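Local atomic coordinates of nodulation fucosyltransferase NodZ (Bradyrhizobium sp., PDB entry 2HHC), a protein that belongs to the NodZ family of nodulation fucosyltransferases and is built on the two-domain GT-B glycosyltransferase fold. Residues T35-S43 and S51-E59; M203-Y213 and L296-D304. All coordinates share one frame; numbering follows the deposited sequence. Where two conformers were deposited one is given.

Interaction 1 (T35-S43 and S51-E59); sequences TLVIDWRGS and SNAFPAFFE
S51 sends its carbonyl toward the turn that follows strand 35-39: the CA-H of R41 points almost straight at it, with R41 CA 3.5 Å from S51 O, and a water accepts from G42 N and donates to S51 O. N52 does most of the polar work. With CG anti to the backbone N (chi1 -168°), its flat amide lies alongside residues 38-40 and pairs with the carbonyl and the N-H on either side of D39 in sequence. N52 ND2 gives a nearly straight bond, in the carbonyl plane, to I38 O at 2.9 Å. N52 OD1 accepts from W40 N at 2.9 Å, the donor lying well above the carbonyl plane. A weak capping bond from F54 N also ends on N52 OD1, at the turn that leads into a short, weakly bonded helix near 54-57; ND2 has a further acceptor in D72 O. At A53 the backbone N makes a weak bond to W40 O, and the methyl packs on S43, CB to CB 3.5 Å. F54 turns the edge of its ring to the face of W40 in a T-shaped stack, planes at 72° and centroids 5.1 Å apart. I38 closes the corner: its CD1 lies over one face of F54 in a CH-pi contact, and F58 CB lies over the rim of the opposite face. F58 CE2 then meets the rim of the indole, 4.0 Å from W40 CZ3. Beside this core D39 holds R41 side-on through two nitrogens, an Asx turn to R41 N adding a third bond; R10 also pairs with D39, and N76 with R41. Strand 35-39 runs between strands 6-10 and 67-70 of a mixed sheet, with helix 15-32 touching I38 and W40, while helix 258-274 packs against F57 and F58.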
loop_
_atom_site.group_PDB
_atom_site.type_symbol
_atom_site.label_atom_id
_atom_site.label_comp_id
_atom_site.label_asym_id
_atom_site.label_seq_id
_atom_site.Cartn_x
_atom_site.Cartn_y
_atom_site.Cartn_z
ATOM N N THR A 35 -16.706 14.755 -0.620
ATOM C CA THR A 35 -16.020 14.432 0.607
ATOM C C THR A 35 -15.501 13.007 0.490
ATOM O O THR A 35 -16.208 12.111 0.066
ATOM C CB THR A 35 -16.972 14.595 1.792
ATOM O OG1 THR A 35 -17.248 15.976 1.937
ATOM C CG2 THR A 35 -16.410 14.042 3.133
ATOM N N LEU A 36 -14.255 12.774 0.932
ATOM C CA LEU A 36 -13.636 11.448 0.956
ATOM C C LEU A 36 -13.780 10.762 2.291
ATOM O O LEU A 36 -13.511 11.339 3.338
ATOM C CB LEU A 36 -12.154 11.554 0.641
ATOM C CG LEU A 36 -11.340 10.285 0.620
ATOM C CD1 LEU A 36 -11.745 9.373 -0.568
ATOM C CD2 LEU A 36 -9.879 10.648 0.481
ATOM N N VAL A 37 -14.319 9.559 2.252
ATOM C CA VAL A 37 -14.499 8.748 3.435
ATOM C C VAL A 37 -13.521 7.564 3.329
ATOM O O VAL A 37 -13.489 6.818 2.330
ATOM C CB VAL A 37 -15.925 8.169 3.466
ATOM C CG1 VAL A 37 -16.117 7.311 4.689
ATOM C CG2 VAL A 37 -16.981 9.260 3.396
ATOM N N ILE A 38 -12.659 7.398 4.330
ATOM C CA ILE A 38 -11.692 6.300 4.389
ATOM C C ILE A 38 -12.337 5.222 5.259
ATOM O O ILE A 38 -12.525 5.428 6.459
ATOM C CB ILE A 38 -10.347 6.740 4.952
ATOM C CG1 ILE A 38 -9.826 7.998 4.245
ATOM C CG2 ILE A 38 -9.365 5.556 4.856
ATOM C CD1 ILE A 38 -8.454 8.490 4.714
ATOM N N ASP A 39 -12.736 4.137 4.628
ATOM C CA ASP A 39 -13.517 3.069 5.304
ATOM C C ASP A 39 -12.734 1.768 5.290
ATOM O O ASP A 39 -12.773 0.970 4.326
ATOM C CB ASP A 39 -14.866 2.889 4.654
ATOM C CG ASP A 39 -15.686 1.832 5.332
ATOM O OD1 ASP A 39 -15.278 1.260 6.368
ATOM O OD2 ASP A 39 -16.789 1.550 4.767
ATOM N N TRP A 40 -11.910 1.591 6.315
ATOM C CA TRP A 40 -11.093 0.405 6.473
ATOM C C TRP A 40 -11.679 -0.567 7.502
ATOM O O TRP A 40 -10.986 -1.359 8.121
ATOM C CB TRP A 40 -9.665 0.748 6.818
ATOM C CG TRP A 40 -8.901 1.404 5.698
ATOM C CD1 TRP A 40 -9.349 1.772 4.458
ATOM C CD2 TRP A 40 -7.521 1.853 5.780
ATOM N NE1 TRP A 40 -8.326 2.346 3.742
ATOM C CE2 TRP A 40 -7.189 2.379 4.533
ATOM C CE3 TRP A 40 -6.541 1.742 6.752
ATOM C CZ2 TRP A 40 -5.919 2.899 4.268
ATOM C CZ3 TRP A 40 -5.301 2.205 6.499
ATOM C CH2 TRP A 40 -4.994 2.778 5.247
ATOM N N ARG A 41 -13.008 -0.558 7.664
ATOM C CA ARG A 41 -13.700 -1.621 8.412
ATOM C C ARG A 41 -13.446 -2.951 7.763
ATOM O O ARG A 41 -13.499 -3.065 6.544
ATOM C CB ARG A 41 -15.214 -1.359 8.459
ATOM C CG ARG A 41 -15.577 -0.190 9.386
ATOM C CD ARG A 41 -17.068 0.156 9.415
ATOM N NE ARG A 41 -17.470 0.618 8.113
ATOM C CZ ARG A 41 -18.723 0.881 7.776
ATOM N NH1 ARG A 41 -19.654 0.804 8.710
ATOM N NH2 ARG A 41 -19.029 1.233 6.523
ATOM N N GLY A 42 -13.147 -3.936 8.577
ATOM C CA GLY A 42 -12.889 -5.314 8.077
ATOM C C GLY A 42 -11.478 -5.566 7.550
ATOM O O GLY A 42 -11.203 -6.626 6.949
ATOM N N SER A 43 -10.562 -4.636 7.844
ATOM C CA SER A 43 -9.142 -4.822 7.551
ATOM C C SER A 43 -8.632 -6.173 8.035
ATOM O O SER A 43 -8.981 -6.676 9.106
ATOM C CB SER A 43 -8.335 -3.740 8.271
ATOM O OG SER A 43 -6.939 -3.983 8.210
ATOM N N SER A 51 -14.792 -1.997 13.314
ATOM C CA SER A 51 -13.898 -0.924 13.711
ATOM C C SER A 51 -13.182 -0.406 12.479
ATOM O O SER A 51 -12.605 -1.216 11.699
ATOM C CB SER A 51 -12.872 -1.488 14.688
ATOM O OG SER A 51 -11.970 -0.498 15.060
ATOM N N ASN A 52 -13.161 0.923 12.263
ATOM C CA ASN A 52 -12.444 1.444 11.125
ATOM C C ASN A 52 -10.955 1.389 11.419
ATOM O O ASN A 52 -10.537 1.987 12.388
ATOM C CB ASN A 52 -12.906 2.884 10.877
ATOM C CG ASN A 52 -12.454 3.458 9.552
ATOM O OD1 ASN A 52 -11.572 2.904 8.906
ATOM N ND2 ASN A 52 -13.057 4.562 9.134
ATOM N N ALA A 53 -10.204 0.616 10.650
ATOM C CA ALA A 53 -8.788 0.403 10.948
ATOM C C ALA A 53 -7.926 1.617 10.710
ATOM O O ALA A 53 -6.805 1.672 11.223
ATOM C CB ALA A 53 -8.256 -0.742 10.114
ATOM N N PHE A 54 -8.374 2.580 9.918
ATOM C CA PHE A 54 -7.468 3.698 9.574
ATOM C C PHE A 54 -6.841 4.350 10.839
ATOM O O PHE A 54 -5.605 4.527 10.901
ATOM C CB PHE A 54 -8.123 4.708 8.614
ATOM C CG PHE A 54 -7.212 5.801 8.187
ATOM C CD1 PHE A 54 -6.368 5.667 7.101
ATOM C CD2 PHE A 54 -7.201 6.964 8.897
ATOM C CE1 PHE A 54 -5.541 6.762 6.746
ATOM C CE2 PHE A 54 -6.362 8.051 8.573
ATOM C CZ PHE A 54 -5.545 7.908 7.448
ATOM N N PRO A 55 -7.632 4.773 11.860
ATOM C CA PRO A 55 -7.042 5.371 13.054
ATOM C C PRO A 55 -6.179 4.487 13.943
ATOM O O PRO A 55 -5.549 4.953 14.840
ATOM C CB PRO A 55 -8.261 5.873 13.842
ATOM C CG PRO A 55 -9.383 5.866 12.866
ATOM C CD PRO A 55 -9.097 4.816 11.889
ATOM N N ALA A 56 -6.216 3.189 13.697
ATOM C CA ALA A 56 -5.353 2.296 14.425
ATOM C C ALA A 56 -3.886 2.438 13.973
ATOM O O ALA A 56 -2.997 2.109 14.729
ATOM C CB ALA A 56 -5.842 0.842 14.303
ATOM N N PHE A 57 -3.676 2.947 12.750
ATOM C CA PHE A 57 -2.352 3.056 12.201
ATOM C C PHE A 57 -1.900 4.465 11.851
ATOM O O PHE A 57 -0.700 4.737 11.849
ATOM C CB PHE A 57 -2.266 2.158 10.952
ATOM C CG PHE A 57 -2.541 0.692 11.277
ATOM C CD1 PHE A 57 -1.651 -0.074 11.986
ATOM C CD2 PHE A 57 -3.763 0.125 10.969
ATOM C CE1 PHE A 57 -1.953 -1.378 12.340
ATOM C CE2 PHE A 57 -4.081 -1.190 11.321
ATOM C CZ PHE A 57 -3.172 -1.943 11.984
ATOM N N PHE A 58 -2.884 5.322 11.548
ATOM C CA PHE A 58 -2.599 6.706 11.112
ATOM C C PHE A 58 -3.291 7.686 12.040
ATOM O O PHE A 58 -4.310 7.380 12.633
ATOM C CB PHE A 58 -3.082 6.903 9.674
ATOM C CG PHE A 58 -2.292 6.107 8.675
ATOM C CD1 PHE A 58 -1.108 6.585 8.178
ATOM C CD2 PHE A 58 -2.684 4.867 8.324
ATOM C CE1 PHE A 58 -0.368 5.821 7.298
ATOM C CE2 PHE A 58 -1.932 4.106 7.433
ATOM C CZ PHE A 58 -0.784 4.603 6.922
ATOM N N GLU A 59 -2.747 8.884 12.075
ATOM C CA GLU A 59 -3.332 9.986 12.839
ATOM C C GLU A 59 -4.596 10.520 12.181
ATOM O O GLU A 59 -4.769 10.367 10.951
ATOM C CB GLU A 59 -2.280 11.090 13.028
ATOM C CG GLU A 59 -1.082 10.620 13.886
ATOM C CD GLU A 59 -0.135 11.692 14.220
ATOM O OE1 GLU A 59 -0.120 12.735 13.532
ATOM O OE2 GLU A 59 0.606 11.520 15.219
HETATM O O HOH W 1 -12.110 -3.637 11.081
#

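Interaction 2 (M203-Y213 and L296-D304); sequences MAIRKAKALSY and LVPRIIEFD
Helix 203-209 and strand 299-303 run nearly antiparallel, their axes crossing at 152° and 9.0 Å apart at closest approach, with A204 and I301 nearest in backbone register. Small residues on the helix let I301 come in close. I301 CD1 rests on A208, 3.6 Å from A208 CA, and is also touched by K207 CG and L211 CD1; on its other branch CG2 faces the methyl of A204. CG1 stands beside the backbone N (chi1 -73°) and the chain then extends, which carries CD1 to the last part of the helix. Toward the other end of the strand's contact, F303 CE1 lies 4.4 Å from A204 CB. The polar half of the contact belongs to R299. Bends at chi2 and chi3 bring its guanidinium against the loop that leaves the helix, where L211 CD1 sits over the centre of one face and L211 CB is 3.6 Å from R299 NH2. The edge is used for bonding: R299 NH1 donates to S212 O at 3.1 Å, nearly in the guanidinium plane, and a water bridges S212 N to NH2, weakly on the arginine side. R299 NH1 also lies over one face of Y213, 3.5 Å from Y213 CE1, but the cation-pi geometry is long and at most weakly attractive. Y213 OH, in turn, donates to A208 O at 2.6 Å and bonds T279, tying the loop back to the helix. The helix and the loop after it pack on a mixed sheet whose strands 170-176, 279-283 and 299-303 run parallel, consistent with a Rossmann-like half of the GT-B fold: A204 also touches I281, A208 and Y213 reach I172, and M313 of the antiparallel strand 311-315 packs on L211, R299 and I301.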
loop_
_atom_site.group_PDB
_atom_site.type_symbol
_atom_site.label_atom_id
_atom_site.label_comp_id
_atom_site.label_asym_id
_atom_site.label_seq_id
_atom_site.Cartn_x
_atom_site.Cartn_y
_atom_site.Cartn_z
ATOM N N MET A 203 20.657 -13.700 -7.079
ATOM C CA MET A 203 21.141 -13.011 -8.281
ATOM C C MET A 203 20.830 -11.513 -8.237
ATOM O O MET A 203 21.668 -10.685 -8.618
ATOM C CB MET A 203 20.441 -13.549 -9.549
ATOM C CG MET A 203 20.400 -15.053 -9.759
ATOM S SD MET A 203 19.714 -15.368 -11.399
ATOM C CE MET A 203 18.243 -16.323 -11.210
ATOM N N ALA A 204 19.623 -11.158 -7.801
ATOM C CA ALA A 204 19.233 -9.749 -7.681
ATOM C C ALA A 204 20.109 -9.043 -6.661
ATOM O O ALA A 204 20.534 -7.907 -6.896
ATOM C CB ALA A 204 17.770 -9.616 -7.310
ATOM N N ILE A 205 20.364 -9.683 -5.510
ATOM C CA ILE A 205 21.211 -9.066 -4.496
ATOM C C ILE A 205 22.636 -8.862 -4.998
ATOM O O ILE A 205 23.217 -7.808 -4.799
ATOM C CB ILE A 205 21.141 -9.845 -3.156
ATOM C CG1 ILE A 205 19.731 -9.771 -2.536
ATOM C CG2 ILE A 205 22.152 -9.303 -2.142
ATOM C CD1 ILE A 205 19.545 -10.734 -1.401
ATOM N N ARG A 206 23.195 -9.861 -5.679
ATOM C CA ARG A 206 24.535 -9.732 -6.260
ATOM C C ARG A 206 24.583 -8.533 -7.237
ATOM O O ARG A 206 25.555 -7.752 -7.218
ATOM C CB ARG A 206 24.970 -11.052 -6.914
ATOM C CG ARG A 206 25.146 -12.149 -5.875
ATOM C CD ARG A 206 25.521 -13.519 -6.400
ATOM N NE ARG A 206 25.581 -14.451 -5.254
ATOM C CZ ARG A 206 24.940 -15.604 -5.122
ATOM N NH1 ARG A 206 24.251 -16.142 -6.135
ATOM N NH2 ARG A 206 25.058 -16.268 -3.975
ATOM N N LYS A 207 23.547 -8.393 -8.069
ATOM C CA LYS A 207 23.465 -7.293 -9.039
ATOM C C LYS A 207 23.443 -5.965 -8.332
ATOM O O LYS A 207 24.192 -5.039 -8.692
ATOM C CB LYS A 207 22.263 -7.473 -9.993
ATOM C CG LYS A 207 21.968 -6.259 -10.939
ATOM C CD LYS A 207 20.818 -6.629 -11.879
ATOM C CE LYS A 207 20.390 -5.488 -12.814
ATOM N NZ LYS A 207 21.377 -5.212 -13.874
ATOM N N ALA A 208 22.618 -5.862 -7.305
ATOM C CA ALA A 208 22.513 -4.639 -6.533
ATOM C C ALA A 208 23.826 -4.297 -5.842
ATOM O O ALA A 208 24.215 -3.119 -5.778
ATOM C CB ALA A 208 21.405 -4.777 -5.479
ATOM N N LYS A 209 24.505 -5.310 -5.312
ATOM C CA LYS A 209 25.746 -5.082 -4.558
ATOM C C LYS A 209 26.922 -4.676 -5.429
ATOM O O LYS A 209 27.888 -4.093 -4.913
ATOM C CB LYS A 209 26.122 -6.324 -3.749
ATOM C CG LYS A 209 25.367 -6.452 -2.441
ATOM C CD LYS A 209 25.813 -7.645 -1.600
ATOM C CE LYS A 209 27.158 -7.287 -0.937
ATOM N NZ LYS A 209 27.802 -8.479 -0.427
ATOM N N ALA A 210 26.852 -5.005 -6.725
ATOM C CA ALA A 210 27.890 -4.646 -7.702
ATOM C C ALA A 210 27.815 -3.176 -8.173
ATOM O O ALA A 210 28.756 -2.686 -8.820
ATOM C CB ALA A 210 27.784 -5.559 -8.885
ATOM N N LEU A 211 26.704 -2.487 -7.890
ATOM C CA LEU A 211 26.541 -1.056 -8.145
ATOM C C LEU A 211 27.404 -0.275 -7.161
ATOM O O LEU A 211 27.874 -0.829 -6.161
ATOM C CB LEU A 211 25.073 -0.645 -8.023
ATOM C CG LEU A 211 24.133 -1.398 -8.970
ATOM C CD1 LEU A 211 22.691 -1.012 -8.769
ATOM C CD2 LEU A 211 24.548 -1.211 -10.414
ATOM N N SER A 212 27.666 0.995 -7.467
ATOM C CA SER A 212 28.491 1.827 -6.593
ATOM C C SER A 212 27.591 2.638 -5.688
ATOM O O SER A 212 26.534 3.113 -6.107
ATOM C CB SER A 212 29.417 2.722 -7.405
ATOM O OG SER A 212 30.426 1.909 -8.000
ATOM N N TYR A 213 27.993 2.740 -4.431
ATOM C CA TYR A 213 27.260 3.488 -3.429
ATOM C C TYR A 213 28.204 4.411 -2.675
ATOM O O TYR A 213 29.390 4.101 -2.525
ATOM C CB TYR A 213 26.613 2.538 -2.433
ATOM C CG TYR A 213 25.607 1.613 -3.072
ATOM C CD1 TYR A 213 24.285 1.971 -3.195
ATOM C CD2 TYR A 213 25.998 0.379 -3.564
ATOM C CE1 TYR A 213 23.371 1.123 -3.782
ATOM C CE2 TYR A 213 25.115 -0.472 -4.169
ATOM C CZ TYR A 213 23.799 -0.110 -4.267
ATOM O OH TYR A 213 22.946 -0.980 -4.884
ATOM N N LEU A 296 9.976 6.587 -4.488
ATOM C CA LEU A 296 11.027 7.412 -3.834
ATOM C C LEU A 296 12.490 7.009 -4.024
ATOM O O LEU A 296 13.360 7.882 -3.988
ATOM C CB LEU A 296 10.751 7.563 -2.340
ATOM C CG LEU A 296 9.506 8.349 -1.897
ATOM C CD1 LEU A 296 9.424 8.367 -0.354
ATOM C CD2 LEU A 296 9.592 9.719 -2.427
ATOM N N VAL A 297 12.770 5.736 -4.176
ATOM C CA VAL A 297 14.144 5.239 -4.127
ATOM C C VAL A 297 14.867 5.460 -5.429
ATOM O O VAL A 297 14.267 5.367 -6.506
ATOM C CB VAL A 297 14.108 3.731 -3.804
ATOM C CG1 VAL A 297 15.432 3.014 -3.989
ATOM C CG2 VAL A 297 13.547 3.507 -2.388
ATOM N N PRO A 298 16.157 5.821 -5.349
ATOM C CA PRO A 298 16.909 6.095 -6.586
ATOM C C PRO A 298 16.963 4.984 -7.651
ATOM O O PRO A 298 16.916 5.270 -8.866
ATOM C CB PRO A 298 18.317 6.376 -6.054
ATOM C CG PRO A 298 18.110 6.931 -4.709
ATOM C CD PRO A 298 16.927 6.169 -4.147
ATOM N N ARG A 299 17.097 3.745 -7.213
ATOM C CA ARG A 299 17.242 2.627 -8.162
ATOM C C ARG A 299 16.394 1.434 -7.716
ATOM O O ARG A 299 16.365 1.078 -6.538
ATOM C CB ARG A 299 18.700 2.171 -8.248
ATOM C CG ARG A 299 19.675 3.184 -8.815
ATOM C CD ARG A 299 20.928 3.080 -7.945
ATOM N NE ARG A 299 22.122 2.971 -8.696
ATOM C CZ ARG A 299 23.352 2.828 -8.198
ATOM N NH1 ARG A 299 23.603 2.745 -6.901
ATOM N NH2 ARG A 299 24.345 2.780 -9.037
ATOM N N ILE A 300 15.772 0.789 -8.688
ATOM C CA ILE A 300 14.886 -0.330 -8.466
ATOM C C ILE A 300 15.399 -1.503 -9.311
ATOM O O ILE A 300 15.748 -1.329 -10.489
ATOM C CB ILE A 300 13.460 0.036 -8.890
ATOM C CG1 ILE A 300 12.935 1.228 -8.054
ATOM C CG2 ILE A 300 12.544 -1.164 -8.710
ATOM C CD1 ILE A 300 13.153 2.594 -8.728
ATOM N N ILE A 301 15.496 -2.681 -8.710
ATOM C CA ILE A 301 15.894 -3.893 -9.447
ATOM C C ILE A 301 14.732 -4.891 -9.377
ATOM O O ILE A 301 14.136 -5.126 -8.305
ATOM C CB ILE A 301 17.148 -4.463 -8.873
ATOM C CG1 ILE A 301 18.331 -3.579 -9.263
ATOM C CG2 ILE A 301 17.353 -5.909 -9.339
ATOM C CD1 ILE A 301 19.691 -3.911 -8.653
ATOM N N GLU A 302 14.433 -5.507 -10.513
ATOM C CA GLU A 302 13.390 -6.503 -10.545
ATOM C C GLU A 302 13.569 -7.418 -11.735
ATOM O O GLU A 302 14.277 -7.069 -12.674
ATOM C CB GLU A 302 12.039 -5.831 -10.594
ATOM C CG GLU A 302 11.767 -5.131 -11.890
ATOM C CD GLU A 302 10.782 -3.980 -11.760
ATOM O OE1 GLU A 302 10.701 -3.361 -10.702
ATOM O OE2 GLU A 302 10.084 -3.697 -12.742
ATOM N N PHE A 303 12.960 -8.599 -11.677
ATOM C CA PHE A 303 12.865 -9.456 -12.845
ATOM C C PHE A 303 11.758 -8.905 -13.730
ATOM O O PHE A 303 10.658 -8.624 -13.250
ATOM C CB PHE A 303 12.606 -10.898 -12.422
ATOM C CG PHE A 303 13.834 -11.577 -11.887
ATOM C CD1 PHE A 303 14.186 -11.449 -10.548
ATOM C CD2 PHE A 303 14.653 -12.324 -12.726
ATOM C CE1 PHE A 303 15.344 -12.071 -10.063
ATOM C CE2 PHE A 303 15.789 -12.934 -12.243
ATOM C CZ PHE A 303 16.144 -12.801 -10.915
ATOM N N ASP A 304 12.088 -8.686 -15.002
ATOM C CA ASP A 304 11.131 -8.185 -15.991
ATOM C C ASP A 304 11.342 -8.977 -17.253
ATOM O O ASP A 304 11.371 -8.425 -18.361
HETATM O O HOH W 2 26.734 2.303 -9.801
#

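In the fold
Interaction 1 closes before interaction 2 opens along the chain, and the two lie on opposite sides of its centre, with centres 35 Å apart and nearest atoms about 13 Å apart. They share no strand: strand 35-39 belongs to the sheet that contains strands 6-10 and 125-128, whereas strand 299-303 belongs to the one with strands 170-176, 217-223 and 279-283. Two such sheets flanked by helices fit the paired Rossmann-like halves of a GT-B glycosyltransferase, so the two contacts probably lie mainly in different halves. Helix 258-274, which precedes strand 279-283 of the second sheet, packs against residues 56-58 of interaction 1, which is consistent with that contact lying near where the two halves meet.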